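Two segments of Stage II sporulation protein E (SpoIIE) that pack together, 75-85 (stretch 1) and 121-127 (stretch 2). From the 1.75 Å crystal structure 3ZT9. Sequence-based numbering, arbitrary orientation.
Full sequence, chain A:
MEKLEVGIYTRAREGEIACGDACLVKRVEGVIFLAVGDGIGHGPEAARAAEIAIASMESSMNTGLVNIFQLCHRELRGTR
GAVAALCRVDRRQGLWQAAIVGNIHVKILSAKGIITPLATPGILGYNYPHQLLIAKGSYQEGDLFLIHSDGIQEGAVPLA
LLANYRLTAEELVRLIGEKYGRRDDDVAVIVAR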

ATOM      1  N   GLU A  75      15.132   4.228   9.312  1.00 22.73           N
ATOM      2  CA  GLU A  75      15.731   4.805   8.103  1.00 26.73           C
ATOM      3  C   GLU A  75      15.112   6.166   7.755  1.00 29.89           C
ATOM      4  O   GLU A  75      15.711   6.950   7.018  1.00 27.93           O
ATOM      5  N   LEU A  76      13.906   6.433   8.264  1.00 21.57           N
ATOM      6  CA  LEU A  76      13.208   7.691   7.983  1.00 20.15           C
ATOM      7  C   LEU A  76      13.479   8.815   9.002  1.00 28.87           C
ATOM      8  O   LEU A  76      13.051   9.942   8.812  1.00 22.75           O
ATOM      9  N   ARG A  77      14.208   8.535  10.071  1.00 30.64           N
ATOM     10  CA  ARG A  77      14.551   9.602  11.004  1.00 32.16           C
ATOM     11  C   ARG A  77      15.304  10.678  10.230  1.00 41.27           C
ATOM     12  O   ARG A  77      16.185  10.362   9.427  1.00 29.12           O
ATOM     13  N   GLY A  78      14.929  11.938  10.457  1.00 29.02           N
ATOM     14  CA  GLY A  78      15.584  13.070   9.826  1.00 31.24           C
ATOM     15  C   GLY A  78      15.095  13.407   8.423  1.00 34.57           C
ATOM     16  O   GLY A  78      15.625  14.312   7.801  1.00 29.31           O
ATOM     17  N   THR A  79      14.098  12.691   7.912  1.00 25.93           N
ATOM     18  CA  THR A  79      13.542  12.974   6.582  1.00 25.86           C
ATOM     19  C   THR A  79      12.155  13.596   6.760  1.00 30.11           C
ATOM     20  O   THR A  79      11.778  13.910   7.881  1.00 26.10           O
ATOM     21  N   ARG A  80      11.376  13.735   5.682  1.00 22.45           N
ATOM     22  CA  ARG A  80       9.996  14.232   5.799  1.00 25.19           C
ATOM     23  C   ARG A  80       9.186  13.292   6.665  1.00 21.76           C
ATOM     24  O   ARG A  80       8.232  13.705   7.277  1.00 22.17           O
ATOM     25  N   GLY A  81       9.576  12.030   6.711  1.00 21.54           N
ATOM     26  CA  GLY A  81       8.751  10.990   7.333  1.00 19.98           C
ATOM     27  C   GLY A  81       7.744  10.470   6.326  1.00 23.00           C
ATOM     28  O   GLY A  81       7.540  11.060   5.285  1.00 20.18           O
ATOM     29  N   ALA A  82       7.080   9.366   6.640  1.00 17.20           N
ATOM     30  CA  ALA A  82       6.085   8.834   5.733  1.00 14.78           C
ATOM     31  C   ALA A  82       5.092   7.975   6.499  1.00 17.47           C
ATOM     32  O   ALA A  82       5.372   7.523   7.606  1.00 17.41           O
ATOM     33  N   VAL A  83       3.929   7.750   5.896  1.00 15.58           N
ATOM     34  CA  VAL A  83       2.984   6.753   6.387  1.00 15.84           C
ATOM     35  C   VAL A  83       3.058   5.616   5.364  1.00 17.77           C
ATOM     36  O   VAL A  83       3.429   5.854   4.229  1.00 14.60           O
ATOM     37  N   ALA A  84       2.738   4.391   5.750  1.00 14.79           N
ATOM     38  CA  ALA A  84       2.912   3.250   4.819  1.00 12.17           C
ATOM     39  C   ALA A  84       2.056   2.063   5.227  1.00 13.51           C
ATOM     40  O   ALA A  84       1.734   1.884   6.397  1.00 15.30           O
ATOM     41  N   ALA A  85       1.691   1.265   4.241  1.00 13.83           N
ATOM     42  CA  ALA A  85       0.939   0.034   4.467  1.00 14.99           C
ATOM     43  C   ALA A  85       1.720  -1.069   3.789  1.00 14.58           C
ATOM     44  O   ALA A  85       2.305  -0.836   2.737  1.00 12.99           O
ATOM     45  N   PRO A 121      -2.078   4.728  14.247  1.00 24.17           N
ATOM     46  CA  PRO A 121      -1.645   6.103  14.009  1.00 26.79           C
ATOM     47  C   PRO A 121      -0.133   6.268  14.154  1.00 26.14           C
ATOM     48  O   PRO A 121       0.528   5.549  14.892  1.00 24.43           O
ATOM     49  N   GLY A 122       0.416   7.228  13.436  1.00 24.69           N
ATOM     50  CA  GLY A 122       1.818   7.535  13.588  1.00 22.70           C
ATOM     51  C   GLY A 122       2.411   8.019  12.287  1.00 25.32           C
ATOM     52  O   GLY A 122       1.742   8.049  11.271  1.00 19.62           O
ATOM     53  N   ILE A 123       3.693   8.363  12.331  1.00 23.70           N
ATOM     54  CA  ILE A 123       4.441   8.794  11.151  1.00 25.13           C
ATOM     55  C   ILE A 123       5.808   8.141  11.235  1.00 27.75           C
ATOM     56  O   ILE A 123       6.553   8.402  12.170  1.00 22.90           O
ATOM     57  N   LEU A 124       6.127   7.290  10.268  1.00 19.88           N
ATOM     58  CA  LEU A 124       7.404   6.589  10.296  1.00 22.40           C
ATOM     59  C   LEU A 124       8.502   7.628  10.184  1.00 23.90           C
ATOM     60  O   LEU A 124       8.457   8.503   9.305  1.00 21.45           O
ATOM     61  N   GLY A 125       9.483   7.518  11.080  1.00 21.98           N
ATOM     62  CA  GLY A 125      10.577   8.462  11.166  1.00 26.89           C
ATOM     63  C   GLY A 125      10.447   9.456  12.298  1.00 33.08           C
ATOM     64  O   GLY A 125      11.435  10.064  12.709  1.00 32.63           O
ATOM     65  N   TYR A 126       9.233   9.610  12.820  1.00 30.56           N
ATOM     66  CA  TYR A 126       8.969  10.587  13.880  1.00 29.94           C
ATOM     67  C   TYR A 126       8.263  10.071  15.119  1.00 34.40           C
ATOM     68  O   TYR A 126       8.738  10.309  16.220  1.00 46.13           O
ATOM     69  N   ASN A 127       7.135   9.389  14.959  1.00 31.39           N
ATOM     70  CA  ASN A 127       6.363   8.908  16.112  1.00 45.84           C
ATOM     71  C   ASN A 127       5.830   7.497  15.874  1.00 42.31           C
ATOM     72  O   ASN A 127       4.776   7.308  15.268  1.00 41.04           O
TER

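Stretch 2 begins with Pro121, which stays clear of stretch 1. Gly122 follows at backbone angles that call for glycine, and a CB here would clash with Asn127 O; its own O lies 3.8 Å from Val83 CG1, a methyl of a valine in the m rotamer. Ile123 (m, t) brings its CG2 to 4.1 Å from Gly81 CA, an approach possible because Gly81 has no side chain: a CB there would strike Ile123 CG2 and the Tyr126 ring.

Leu124 is the most deeply engaged residue. Its backbone pairs with Ala82 in a single antiparallel bridge, Ala82 N to Leu124 O at 3.1 Å and Leu124 N to Ala82 O at 2.8 Å. Its side chain (m, t) makes apolar contacts on stretch 1, with Leu124 CB 3.5 Å from CD1 of Leu76, another m, t leucine whose CA-to-CB bond points toward stretch 2, and Leu124 CD1 3.8 Å from Ala84 CB. Gly125 CA lies 3.6 Å from Leu76 CB, and a CB on this glycine would collide with Leu76 O.

Tyr126 (chi1 m) starts away from stretch 1, yet its long ring carries the hydroxyl back, and Tyr126 OH donates a short 2.5 Å hydrogen bond to Thr79 O. Thr79 (p) serves its own loop: Thr79 OG1 donates to Leu76 O and accepts from Gly81 N. Finally, Asn127 (p) touches nothing across the interface; its OD1 accepts a very short 2.4 Å hydrogen bond from Ile123 N.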

ATOM      1  CB  GLU A  75      15.568   3.855   6.913  1.00 26.74           C
ATOM      2  CG  GLU A  75      16.287   2.553   7.055  1.00 31.86           C
ATOM      3  CD  GLU A  75      17.776   2.694   6.900  1.00 59.72           C
ATOM      4  OE1 GLU A  75      18.249   3.829   6.710  1.00 60.17           O
ATOM      5  OE2 GLU A  75      18.474   1.665   6.967  1.00 77.30           O
ATOM      6  CB  LEU A  76      11.686   7.460   7.856  1.00 19.04           C
ATOM      7  CG  LEU A  76      11.304   6.750   6.567  1.00 18.81           C
ATOM      8  CD1 LEU A  76       9.845   6.240   6.664  1.00 20.66           C
ATOM      9  CD2 LEU A  76      11.458   7.664   5.391  1.00 21.89           C
ATOM     10  CB  ARG A  77      15.391   9.063  12.156  1.00 51.40           C
ATOM     11  CG  ARG A  77      14.617   8.166  13.099  1.00 88.01           C
ATOM     12  CD  ARG A  77      15.470   7.768  14.281  1.00113.67           C
ATOM     13  NE  ARG A  77      14.691   7.154  15.350  1.00121.87           N
ATOM     14  CZ  ARG A  77      13.738   7.772  16.046  1.00124.92           C
ATOM     15  NH1 ARG A  77      13.410   9.032  15.786  1.00127.94           N
ATOM     16  NH2 ARG A  77      13.097   7.115  17.003  1.00121.95           N
ATOM     17  CB  THR A  79      13.383  11.668   5.762  1.00 24.66           C
ATOM     18  OG1 THR A  79      12.284  10.904   6.288  1.00 20.97           O
ATOM     19  CG2 THR A  79      14.644  10.833   5.790  1.00 32.34           C
ATOM     20  CB  ARG A  80       9.299  14.346   4.432  1.00 20.14           C
ATOM     21  CG  ARG A  80       9.574  15.662   3.708  1.00 19.37           C
ATOM     22  CD  ARG A  80       8.681  16.808   4.233  1.00 22.28           C
ATOM     23  NE  ARG A  80       8.936  18.026   3.453  1.00 25.71           N
ATOM     24  CZ  ARG A  80       8.352  18.322   2.295  1.00 32.88           C
ATOM     25  NH1 ARG A  80       7.452  17.505   1.750  1.00 21.80           N
ATOM     26  NH2 ARG A  80       8.672  19.447   1.674  1.00 28.87           N
ATOM     27  CB  ALA A  82       6.792   7.972   4.677  1.00 16.36           C
ATOM     28  CB  VAL A  83       1.559   7.341   6.517  1.00 17.74           C
ATOM     29  CG1 VAL A  83       1.588   8.498   7.505  1.00 16.42           C
ATOM     30  CG2 VAL A  83       0.965   7.800   5.144  1.00 14.54           C
ATOM     31  CB  ALA A  84       4.390   2.813   4.816  1.00 13.09           C
ATOM     32  CB  ALA A  85      -0.420   0.155   3.817  1.00 16.86           C
ATOM     33  CB  PRO A 121      -2.379   6.910  15.093  1.00 36.65           C
ATOM     34  CG  PRO A 121      -2.670   5.941  16.167  1.00 33.27           C
ATOM     35  CD  PRO A 121      -2.875   4.611  15.483  1.00 36.18           C
ATOM     36  CB  ILE A 123       4.650  10.332  11.090  1.00 28.42           C
ATOM     37  CG1 ILE A 123       3.298  11.031  10.971  1.00 36.44           C
ATOM     38  CG2 ILE A 123       5.602  10.695   9.876  1.00 23.17           C
ATOM     39  CD1 ILE A 123       3.367  12.554  11.071  1.00 40.65           C
ATOM     40  CB  LEU A 124       7.483   5.541   9.167  1.00 18.37           C
ATOM     41  CG  LEU A 124       6.392   4.459   9.314  1.00 20.16           C
ATOM     42  CD1 LEU A 124       6.269   3.652   8.001  1.00 22.07           C
ATOM     43  CD2 LEU A 124       6.649   3.569  10.489  1.00 21.76           C
ATOM     44  CB  TYR A 126       8.249  11.794  13.292  1.00 32.73           C
ATOM     45  CG  TYR A 126       9.218  12.590  12.481  1.00 52.59           C
ATOM     46  CD1 TYR A 126      10.093  13.483  13.098  1.00 62.76           C
ATOM     47  CD2 TYR A 126       9.323  12.401  11.110  1.00 42.89           C
ATOM     48  CE1 TYR A 126      11.009  14.192  12.371  1.00 68.07           C
ATOM     49  CE2 TYR A 126      10.240  13.110  10.374  1.00 51.44           C
ATOM     50  CZ  TYR A 126      11.079  14.002  11.011  1.00 69.54           C
ATOM     51  OH  TYR A 126      11.994  14.711  10.286  1.00 79.81           O
ATOM     52  CB  ASN A 127       5.225   9.883  16.481  1.00 54.46           C
ATOM     53  CG  ASN A 127       4.237  10.077  15.355  1.00 65.03           C
ATOM     54  OD1 ASN A 127       4.371   9.456  14.323  1.00 73.14           O
ATOM     55  ND2 ASN A 127       3.239  10.939  15.542  1.00 68.24           N
TER